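Local coordinates for protein putative adhesin (PDB 4QDG) that is a putative adhesin of the fimbrillin superfamily, probably a lipid-linked outer-membrane protein that takes part in building pili on the bacterial surface, at residues Q73-L84 against H124-T135; L115-L123 against M192-Q200. One frame throughout, in Å; residues are numbered along the deposited sequence.

Contact 1. Residues Q73-L84 against H124-T135; sequences QGNYHFVAYGGL and HGLYWGELTLAT. With MG (magnesium ion), chain C.
His77 lies across the neighbouring strand and uses both ring nitrogens there. ND1 is 2.6 Å from Thr132 OG1, a hydrogen bond in which either atom may be the donor, and NE2 donates to Glu130 OE1 at 3.0 Å. With CG anti to the backbone N (chi1 -175°), the imidazole swings over the opposite strand instead of standing up from its own. Glu130 OE1 meets the ring edge close to the imidazole plane, but the carboxylate is turned 84° to the ring and takes the N-H from above its own plane; OE1 also bonds Tyr103 OH. Beneath, strand 75-82 pairs antiparallel with the 127-134 part of strand 127-137, from Asn75–Ala134 to Gly82–Tyr127, with Phe78 N to Leu131 O (2.7 Å) almost straight. At one end Thr135 OG1 takes the N-H of Gly74 at 3.0 Å and also bonds His13. At the other, a water donates to Gly83 O and His124 O, while His124 NE2 binds magnesium at 2.2 Å; Asp36, Cys37 and Cys86 complete the protein ligands. Gly83 has a positive phi (86°), which suits glycine, and its CA comes 3.4 Å from Gly125 O. Tyr81 CE1 packs 3.4 Å from CD1 of Trp128; the NE1 of that indole is buried with no partner in the model. Strand 38-44 flanks 75-82 and strand 140-159 flanks 127-137, while Phe78 and Leu133 pack on strand 15-20.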
loop_
_atom_site.group_PDB
_atom_site.type_symbol
_atom_site.label_atom_id
_atom_site.label_comp_id
_atom_site.label_asym_id
_atom_site.label_seq_id
_atom_site.Cartn_x
_atom_site.Cartn_y
_atom_site.Cartn_z
ATOM N N GLN A 73 -17.972 11.532 28.977
ATOM C CA GLN A 73 -19.151 10.961 28.312
ATOM C C GLN A 73 -19.417 11.676 26.979
ATOM O O GLN A 73 -19.437 12.899 26.929
ATOM C CB GLN A 73 -20.388 11.030 29.237
ATOM C CG GLN A 73 -21.562 10.136 28.813
ATOM C CD GLN A 73 -22.742 10.151 29.767
ATOM O OE1 GLN A 73 -22.615 10.351 30.986
ATOM N NE2 GLN A 73 -23.922 9.872 29.236
ATOM N N GLY A 74 -19.586 10.899 25.917
ATOM C CA GLY A 74 -19.853 11.448 24.590
ATOM C C GLY A 74 -19.656 10.504 23.427
ATOM O O GLY A 74 -19.250 9.347 23.604
ATOM N N ASN A 75 -19.947 11.011 22.222
ATOM C CA ASN A 75 -19.793 10.266 20.979
ATOM C C ASN A 75 -18.516 10.774 20.319
ATOM O O ASN A 75 -18.383 11.982 20.118
ATOM C CB ASN A 75 -21.053 10.439 20.107
ATOM C CG ASN A 75 -21.090 9.609 18.847
ATOM O OD1 ASN A 75 -20.734 8.428 18.819
ATOM N ND2 ASN A 75 -21.590 10.201 17.780
ATOM N N TYR A 76 -17.537 9.877 20.072
ATOM C CA TYR A 76 -16.226 10.252 19.509
ATOM C C TYR A 76 -15.943 9.595 18.175
ATOM O O TYR A 76 -16.520 8.556 17.885
ATOM C CB TYR A 76 -15.085 9.889 20.477
ATOM C CG TYR A 76 -15.100 10.688 21.754
ATOM C CD1 TYR A 76 -15.888 10.296 22.837
ATOM C CD2 TYR A 76 -14.310 11.826 21.898
ATOM C CE1 TYR A 76 -15.924 11.039 24.012
ATOM C CE2 TYR A 76 -14.309 12.559 23.086
ATOM C CZ TYR A 76 -15.112 12.153 24.146
ATOM O OH TYR A 76 -15.127 12.856 25.332
ATOM N N HIS A 77 -15.037 10.205 17.375
ATOM C CA HIS A 77 -14.577 9.660 16.098
ATOM C C HIS A 77 -13.073 9.467 16.209
ATOM O O HIS A 77 -12.351 10.400 16.582
ATOM C CB HIS A 77 -14.960 10.534 14.900
ATOM C CG HIS A 77 -14.579 9.903 13.586
ATOM N ND1 HIS A 77 -15.319 8.853 13.043
ATOM C CD2 HIS A 77 -13.524 10.154 12.781
ATOM C CE1 HIS A 77 -14.680 8.496 11.946
ATOM N NE2 HIS A 77 -13.610 9.264 11.733
ATOM N N PHE A 78 -12.633 8.217 16.022
ATOM C CA PHE A 78 -11.240 7.809 16.163
ATOM C C PHE A 78 -10.598 7.519 14.835
ATOM O O PHE A 78 -11.205 6.859 14.003
ATOM C CB PHE A 78 -11.157 6.552 17.036
ATOM C CG PHE A 78 -11.733 6.743 18.412
ATOM C CD1 PHE A 78 -10.955 7.273 19.443
ATOM C CD2 PHE A 78 -13.043 6.362 18.690
ATOM C CE1 PHE A 78 -11.488 7.440 20.724
ATOM C CE2 PHE A 78 -13.564 6.508 19.976
ATOM C CZ PHE A 78 -12.787 7.054 20.983
ATOM N N VAL A 79 -9.369 7.981 14.637
ATOM C CA VAL A 79 -8.626 7.719 13.411
ATOM C C VAL A 79 -7.356 7.017 13.800
ATOM O O VAL A 79 -6.647 7.496 14.675
ATOM C CB VAL A 79 -8.376 8.996 12.537
ATOM C CG1 VAL A 79 -7.632 8.638 11.255
ATOM C CG2 VAL A 79 -9.689 9.701 12.192
ATOM N N ALA A 80 -7.080 5.864 13.178
ATOM C CA ALA A 80 -5.850 5.103 13.438
ATOM C C ALA A 80 -4.949 5.075 12.227
ATOM O O ALA A 80 -5.416 4.939 11.081
ATOM C CB ALA A 80 -6.166 3.670 13.854
ATOM N N TYR A 81 -3.641 5.215 12.494
ATOM C CA TYR A 81 -2.609 5.093 11.471
ATOM C C TYR A 81 -1.599 4.107 11.916
ATOM O O TYR A 81 -1.217 4.121 13.079
ATOM C CB TYR A 81 -1.905 6.418 11.154
ATOM C CG TYR A 81 -2.734 7.409 10.369
ATOM C CD1 TYR A 81 -2.829 7.328 8.984
ATOM C CD2 TYR A 81 -3.377 8.458 11.003
ATOM C CE1 TYR A 81 -3.569 8.258 8.255
ATOM C CE2 TYR A 81 -4.099 9.407 10.284
ATOM C CZ TYR A 81 -4.186 9.308 8.909
ATOM O OH TYR A 81 -4.912 10.243 8.224
ATOM N N GLY A 82 -1.165 3.270 10.989
ATOM C CA GLY A 82 -0.086 2.324 11.199
ATOM C C GLY A 82 1.073 2.727 10.311
ATOM O O GLY A 82 0.863 3.104 9.159
ATOM N N GLY A 83 2.290 2.709 10.847
ATOM C CA GLY A 83 3.476 3.045 10.067
ATOM C C GLY A 83 3.842 4.508 9.963
ATOM O O GLY A 83 4.637 4.875 9.100
ATOM N N LEU A 84 3.267 5.351 10.828
ATOM C CA LEU A 84 3.534 6.790 10.887
ATOM C C LEU A 84 4.448 7.167 12.046
ATOM O O LEU A 84 5.160 8.153 11.939
ATOM C CB LEU A 84 2.218 7.573 11.062
ATOM C CG LEU A 84 1.555 8.235 9.878
ATOM C CD1 LEU A 84 0.620 9.296 10.349
ATOM C CD2 LEU A 84 2.540 8.913 8.992
ATOM N N HIS A 124 7.931 1.709 3.993
ATOM C CA HIS A 124 7.421 1.128 5.238
ATOM C C HIS A 124 5.887 1.134 5.132
ATOM O O HIS A 124 5.307 2.142 4.728
ATOM C CB HIS A 124 7.937 1.960 6.436
ATOM C CG HIS A 124 7.592 1.432 7.807
ATOM N ND1 HIS A 124 8.100 0.222 8.276
ATOM C CD2 HIS A 124 6.895 2.023 8.812
ATOM C CE1 HIS A 124 7.636 0.093 9.513
ATOM N NE2 HIS A 124 6.914 1.152 9.878
ATOM N N GLY A 125 5.255 0.009 5.448
ATOM C CA GLY A 125 3.803 -0.150 5.400
ATOM C C GLY A 125 3.035 1.003 6.016
ATOM O O GLY A 125 3.415 1.510 7.075
ATOM N N LEU A 126 2.003 1.478 5.306
ATOM C CA LEU A 126 1.130 2.542 5.794
ATOM C C LEU A 126 -0.257 1.955 5.929
ATOM O O LEU A 126 -0.765 1.348 4.989
ATOM C CB LEU A 126 1.150 3.800 4.891
ATOM C CG LEU A 126 0.274 4.968 5.372
ATOM C CD1 LEU A 126 0.851 5.593 6.651
ATOM C CD2 LEU A 126 0.101 6.007 4.277
ATOM N N TYR A 127 -0.831 2.060 7.132
ATOM C CA TYR A 127 -2.145 1.503 7.455
ATOM C C TYR A 127 -3.075 2.590 7.950
ATOM O O TYR A 127 -2.627 3.590 8.502
ATOM C CB TYR A 127 -2.028 0.357 8.480
ATOM C CG TYR A 127 -1.162 -0.790 8.000
ATOM C CD1 TYR A 127 0.226 -0.733 8.102
ATOM C CD2 TYR A 127 -1.729 -1.938 7.456
ATOM C CE1 TYR A 127 1.032 -1.772 7.636
ATOM C CE2 TYR A 127 -0.932 -3.016 7.048
ATOM C CZ TYR A 127 0.449 -2.917 7.117
ATOM O OH TYR A 127 1.255 -3.954 6.695
ATOM N N TRP A 128 -4.372 2.432 7.672
ATOM C CA TRP A 128 -5.384 3.413 8.043
ATOM C C TRP A 128 -6.715 2.751 8.320
ATOM O O TRP A 128 -7.100 1.818 7.634
ATOM C CB TRP A 128 -5.552 4.470 6.923
ATOM C CG TRP A 128 -6.621 5.481 7.188
ATOM C CD1 TRP A 128 -6.492 6.646 7.887
ATOM C CD2 TRP A 128 -8.003 5.380 6.826
ATOM N NE1 TRP A 128 -7.702 7.292 7.956
ATOM C CE2 TRP A 128 -8.646 6.540 7.306
ATOM C CE3 TRP A 128 -8.756 4.437 6.108
ATOM C CZ2 TRP A 128 -10.001 6.784 7.085
ATOM C CZ3 TRP A 128 -10.104 4.679 5.897
ATOM C CH2 TRP A 128 -10.712 5.839 6.379
ATOM N N GLY A 129 -7.433 3.321 9.277
ATOM C CA GLY A 129 -8.790 2.952 9.642
ATOM C C GLY A 129 -9.403 4.032 10.512
ATOM O O GLY A 129 -8.687 4.838 11.109
ATOM N N GLU A 130 -10.732 4.032 10.621
ATOM C CA GLU A 130 -11.452 4.987 11.487
ATOM C C GLU A 130 -12.722 4.341 12.078
ATOM O O GLU A 130 -13.220 3.343 11.550
ATOM C CB GLU A 130 -11.789 6.289 10.742
ATOM C CG GLU A 130 -12.661 6.097 9.512
ATOM C CD GLU A 130 -13.108 7.362 8.807
ATOM O OE1 GLU A 130 -12.545 8.439 9.106
ATOM O OE2 GLU A 130 -14.033 7.278 7.966
ATOM N N LEU A 131 -13.242 4.931 13.170
ATOM C CA LEU A 131 -14.408 4.438 13.863
ATOM C C LEU A 131 -15.086 5.544 14.681
ATOM O O LEU A 131 -14.402 6.338 15.319
ATOM C CB LEU A 131 -13.968 3.275 14.799
ATOM C CG LEU A 131 -15.073 2.553 15.586
ATOM C CD1 LEU A 131 -15.795 1.554 14.717
ATOM C CD2 LEU A 131 -14.501 1.877 16.831
ATOM N N THR A 132 -16.431 5.583 14.641
ATOM C CA THR A 132 -17.244 6.475 15.478
ATOM C C THR A 132 -17.795 5.600 16.596
ATOM O O THR A 132 -18.328 4.512 16.322
ATOM C CB THR A 132 -18.334 7.225 14.695
ATOM O OG1 THR A 132 -17.729 7.954 13.647
ATOM C CG2 THR A 132 -19.079 8.209 15.550
ATOM N N LEU A 133 -17.603 6.025 17.852
ATOM C CA LEU A 133 -18.042 5.198 18.972
ATOM C C LEU A 133 -18.373 6.059 20.182
ATOM O O LEU A 133 -17.619 6.981 20.529
ATOM C CB LEU A 133 -16.943 4.129 19.293
ATOM C CG LEU A 133 -17.069 3.254 20.553
ATOM C CD1 LEU A 133 -18.256 2.255 20.452
ATOM C CD2 LEU A 133 -15.781 2.479 20.781
ATOM N N ALA A 134 -19.540 5.772 20.795
ATOM C CA ALA A 134 -19.975 6.448 22.006
ATOM C C ALA A 134 -19.324 5.753 23.209
ATOM O O ALA A 134 -19.098 4.537 23.184
ATOM C CB ALA A 134 -21.495 6.432 22.128
ATOM N N THR A 135 -18.983 6.532 24.225
ATOM C CA THR A 135 -18.366 6.027 25.448
ATOM C C THR A 135 -19.390 5.305 26.306
ATOM O O THR A 135 -20.596 5.518 26.151
ATOM C CB THR A 135 -17.761 7.178 26.260
ATOM O OG1 THR A 135 -18.810 8.091 26.616
ATOM C CG2 THR A 135 -16.631 7.881 25.532
HETATM MG MG MG C . 6.663 1.343 12.042
HETATM O O HOH W 1 5.470 4.381 6.480
#

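Contact 2. Residues L115-L123 against M192-Q200; sequences LTNPRRKNL and MVTYTPWAQ
Asn122 lays its side chain flat on the indole of Trp198. The two run side by side in the same direction with amide and ring planes 10° apart, so the contact is a true amide-on-ring stack: CB makes a CH-pi contact over the face of the five-membered ring, 3.8 Å from its centroid, and ND2 lies above the six-membered part, 3.6 Å from Trp198 CZ3. Trp198 CG sits between its backbone N and carbonyl carbon (chi1 63°) and Asn122 CG anti to its own N (chi1 -173°), which brings the flat groups together. A short, planar side chain suits this place, since it can match a flat indole. Next to it Lys121 CB meets Trp198 CB, and the extended lysine chain then runs along the other segment until NZ donates to Thr196 OG1 at 3.1 Å. Two waters also accept from this ammonium group; one of them donates to Pro197 O at 2.7 Å. Farther along, Leu115 spreads its branches, CD1 against Val193 CB and CD2 3.7 Å from Tyr195 CE1.

Here the chain turns after helix 113-116 and lies against the connection between strands 193-195 and 199-207, in a protein of the Mfa2 family, which is placed in the transthyretin clan. Asn117 shapes that bend as an Asx turn, its OD1 accepting from Arg119 N at 3.0 Å, and Arg120 N bonds back to Asn117 O.

Water fills in where the backbones stay apart: one donates to Leu115 O and also bonds Thr196 OG1, and another donates to both Pro118 O and Trp198 O. Ala199 CB, from the same segment as Trp198, lies over the opposite indole face, offset toward the rim. In the next shell, Asn152 OD1 holds Trp198 NE1. Tyr195 OH is held by Asn178 OD1 and Ser224 N, Leu123 N by Ser222 OG, and Arg120 forms a salt bridge with Asp111.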
loop_
_atom_site.group_PDB
_atom_site.type_symbol
_atom_site.label_atom_id
_atom_site.label_comp_id
_atom_site.label_asym_id
_atom_site.label_seq_id
_atom_site.Cartn_x
_atom_site.Cartn_y
_atom_site.Cartn_z
ATOM N N LEU A 115 11.643 8.605 -2.539
ATOM C CA LEU A 115 11.610 8.342 -3.976
ATOM C C LEU A 115 13.017 8.182 -4.539
ATOM O O LEU A 115 13.218 7.363 -5.447
ATOM C CB LEU A 115 10.864 9.444 -4.750
ATOM C CG LEU A 115 9.357 9.649 -4.441
ATOM C CD1 LEU A 115 8.844 10.922 -5.079
ATOM C CD2 LEU A 115 8.490 8.451 -4.869
ATOM N N THR A 116 13.991 8.929 -3.981
ATOM C CA THR A 116 15.358 8.971 -4.482
ATOM C C THR A 116 16.411 8.234 -3.627
ATOM O O THR A 116 17.382 7.743 -4.216
ATOM C CB THR A 116 15.790 10.420 -4.674
ATOM O OG1 THR A 116 15.403 11.196 -3.541
ATOM C CG2 THR A 116 15.208 11.032 -5.965
ATOM N N ASN A 117 16.286 8.210 -2.269
ATOM C CA ASN A 117 17.303 7.541 -1.462
ATOM C C ASN A 117 17.168 5.997 -1.633
ATOM O O ASN A 117 16.154 5.446 -1.227
ATOM C CB ASN A 117 17.238 7.965 0.006
ATOM C CG ASN A 117 18.360 7.392 0.861
ATOM O OD1 ASN A 117 18.888 6.295 0.610
ATOM N ND2 ASN A 117 18.755 8.122 1.890
ATOM N N PRO A 118 18.176 5.297 -2.223
ATOM C CA PRO A 118 18.036 3.843 -2.468
ATOM C C PRO A 118 17.748 3.010 -1.230
ATOM O O PRO A 118 17.081 1.990 -1.328
ATOM C CB PRO A 118 19.399 3.458 -3.054
ATOM C CG PRO A 118 19.894 4.718 -3.693
ATOM C CD PRO A 118 19.457 5.803 -2.770
ATOM N N ARG A 119 18.226 3.469 -0.070
ATOM C CA ARG A 119 18.063 2.834 1.228
ATOM C C ARG A 119 16.661 3.099 1.804
ATOM O O ARG A 119 16.268 2.422 2.752
ATOM C CB ARG A 119 19.178 3.322 2.176
ATOM C CG ARG A 119 20.541 2.785 1.722
ATOM C CD ARG A 119 21.749 3.589 2.129
ATOM N NE ARG A 119 21.784 4.982 1.659
ATOM C CZ ARG A 119 22.208 5.397 0.468
ATOM N NH1 ARG A 119 22.528 4.517 -0.478
ATOM N NH2 ARG A 119 22.256 6.696 0.190
ATOM N N ARG A 120 15.883 4.035 1.202
ATOM C CA ARG A 120 14.523 4.374 1.660
ATOM C C ARG A 120 13.431 4.086 0.588
ATOM O O ARG A 120 12.253 4.270 0.885
ATOM C CB ARG A 120 14.448 5.858 2.083
ATOM C CG ARG A 120 15.419 6.236 3.210
ATOM C CD ARG A 120 15.017 7.525 3.883
ATOM N NE ARG A 120 13.730 7.367 4.553
ATOM C CZ ARG A 120 12.954 8.365 4.949
ATOM N NH1 ARG A 120 13.325 9.624 4.755
ATOM N NH2 ARG A 120 11.793 8.112 5.542
ATOM N N LYS A 121 13.809 3.614 -0.621
ATOM C CA LYS A 121 12.847 3.365 -1.705
ATOM C C LYS A 121 11.811 2.298 -1.346
ATOM O O LYS A 121 10.641 2.445 -1.721
ATOM C CB LYS A 121 13.530 3.024 -3.034
ATOM C CG LYS A 121 14.206 4.220 -3.697
ATOM C CD LYS A 121 14.655 3.871 -5.101
ATOM C CE LYS A 121 15.589 4.886 -5.664
ATOM N NZ LYS A 121 16.359 4.319 -6.805
ATOM N N ASN A 122 12.218 1.254 -0.605
ATOM C CA ASN A 122 11.290 0.206 -0.179
ATOM C C ASN A 122 10.479 0.788 0.992
ATOM O O ASN A 122 11.003 0.925 2.103
ATOM C CB ASN A 122 12.047 -1.084 0.194
ATOM C CG ASN A 122 11.153 -2.249 0.485
ATOM O OD1 ASN A 122 9.942 -2.206 0.277
ATOM N ND2 ASN A 122 11.738 -3.343 0.916
ATOM N N LEU A 123 9.235 1.207 0.712
ATOM C CA LEU A 123 8.395 1.942 1.651
ATOM C C LEU A 123 7.913 1.093 2.803
ATOM O O LEU A 123 7.523 -0.069 2.629
ATOM C CB LEU A 123 7.176 2.613 0.956
ATOM C CG LEU A 123 7.427 3.424 -0.336
ATOM C CD1 LEU A 123 6.118 3.924 -0.925
ATOM C CD2 LEU A 123 8.402 4.590 -0.116
HETATM N N MSE A 192 2.526 14.451 -10.510
HETATM C CA MSE A 192 3.116 13.171 -10.829
HETATM C C MSE A 192 4.443 12.948 -10.109
HETATM O O MSE A 192 5.261 13.861 -9.974
HETATM C CB MSE A 192 3.322 13.082 -12.343
HETATM C CG MSE A 192 3.798 11.720 -12.809
HETATM SE SE MSE A 192 4.509 11.760 -14.621
HETATM C CE MSE A 192 6.349 12.499 -14.212
ATOM N N VAL A 193 4.640 11.718 -9.658
ATOM C CA VAL A 193 5.883 11.233 -9.043
ATOM C C VAL A 193 6.348 10.049 -9.878
ATOM O O VAL A 193 5.526 9.388 -10.513
ATOM C CB VAL A 193 5.789 10.869 -7.527
ATOM C CG1 VAL A 193 5.404 12.082 -6.692
ATOM C CG2 VAL A 193 4.851 9.686 -7.272
ATOM N N THR A 194 7.652 9.781 -9.868
ATOM C CA THR A 194 8.232 8.633 -10.541
ATOM C C THR A 194 8.820 7.695 -9.471
ATOM O O THR A 194 9.665 8.105 -8.679
ATOM C CB THR A 194 9.277 9.088 -11.578
ATOM O OG1 THR A 194 8.631 9.906 -12.543
ATOM C CG2 THR A 194 9.956 7.918 -12.282
ATOM N N TYR A 195 8.353 6.449 -9.447
ATOM C CA TYR A 195 8.907 5.410 -8.597
ATOM C C TYR A 195 9.923 4.634 -9.429
ATOM O O TYR A 195 9.645 4.318 -10.595
ATOM C CB TYR A 195 7.814 4.442 -8.077
ATOM C CG TYR A 195 6.752 5.048 -7.179
ATOM C CD1 TYR A 195 6.961 5.180 -5.806
ATOM C CD2 TYR A 195 5.503 5.387 -7.683
ATOM C CE1 TYR A 195 5.978 5.710 -4.976
ATOM C CE2 TYR A 195 4.494 5.863 -6.857
ATOM C CZ TYR A 195 4.730 6.023 -5.503
ATOM O OH TYR A 195 3.700 6.481 -4.722
ATOM N N THR A 196 11.075 4.297 -8.826
ATOM C CA THR A 196 12.096 3.471 -9.473
ATOM C C THR A 196 12.333 2.240 -8.569
ATOM O O THR A 196 11.915 2.253 -7.409
ATOM C CB THR A 196 13.361 4.267 -9.820
ATOM O OG1 THR A 196 13.938 4.792 -8.631
ATOM C CG2 THR A 196 13.099 5.388 -10.871
ATOM N N PRO A 197 12.942 1.148 -9.068
ATOM C CA PRO A 197 13.085 -0.055 -8.218
ATOM C C PRO A 197 14.008 0.090 -7.005
ATOM O O PRO A 197 15.054 0.748 -7.062
ATOM C CB PRO A 197 13.664 -1.084 -9.182
ATOM C CG PRO A 197 13.259 -0.590 -10.557
ATOM C CD PRO A 197 13.427 0.882 -10.440
ATOM N N TRP A 198 13.596 -0.534 -5.904
ATOM C CA TRP A 198 14.341 -0.629 -4.654
ATOM C C TRP A 198 15.259 -1.877 -4.734
ATOM O O TRP A 198 16.228 -1.983 -3.998
ATOM C CB TRP A 198 13.406 -0.662 -3.414
ATOM C CG TRP A 198 12.470 -1.832 -3.324
ATOM C CD1 TRP A 198 11.172 -1.868 -3.736
ATOM C CD2 TRP A 198 12.737 -3.117 -2.735
ATOM N NE1 TRP A 198 10.603 -3.066 -3.396
ATOM C CE2 TRP A 198 11.549 -3.871 -2.824
ATOM C CE3 TRP A 198 13.849 -3.684 -2.084
ATOM C CZ2 TRP A 198 11.458 -5.194 -2.358
ATOM C CZ3 TRP A 198 13.754 -4.989 -1.614
ATOM C CH2 TRP A 198 12.575 -5.739 -1.776
ATOM N N ALA A 199 14.939 -2.806 -5.637
ATOM C CA ALA A 199 15.681 -4.030 -5.944
ATOM C C ALA A 199 15.515 -4.350 -7.418
ATOM O O ALA A 199 14.452 -4.115 -7.984
ATOM C CB ALA A 199 15.199 -5.185 -5.086
ATOM N N GLN A 200 16.580 -4.831 -8.045
ATOM C CA GLN A 200 16.640 -5.194 -9.463
ATOM C C GLN A 200 17.767 -6.211 -9.640
ATOM O O GLN A 200 18.786 -6.122 -8.964
ATOM C CB GLN A 200 16.869 -3.934 -10.320
ATOM C CG GLN A 200 16.914 -4.156 -11.837
ATOM C CD GLN A 200 16.890 -2.872 -12.610
ATOM O OE1 GLN A 200 16.469 -1.826 -12.115
ATOM N NE2 GLN A 200 17.299 -2.934 -13.870
HETATM O O HOH W 2 11.130 5.006 -6.030
HETATM O O HOH W 3 13.527 7.418 -8.019
HETATM O O HOH W 4 17.370 0.433 -3.561
HETATM O O HOH W 5 16.438 2.102 -8.888
HETATM O O HOH W 6 17.933 2.204 -5.822
#

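Contact 1 and contact 2 are consecutive along the chain: 115-123 runs directly into 124-135, yet their centres lie about 29 Å apart on opposite sides of the chain's centre. The order of the segments alternates, so the polypeptide leaves 73-84, enters contact 2 at 115-123, returns to contact 1 and only later reaches 192-200. The junction falls beside a magnesium site. His124 of contact 1 is a ligand, whereas Leu123 of contact 2, whose side chain is about 6 Å from that of His124, is not. Leu123 also comes within about 8 Å of the side chain of Asn151, a ligand of the second magnesium.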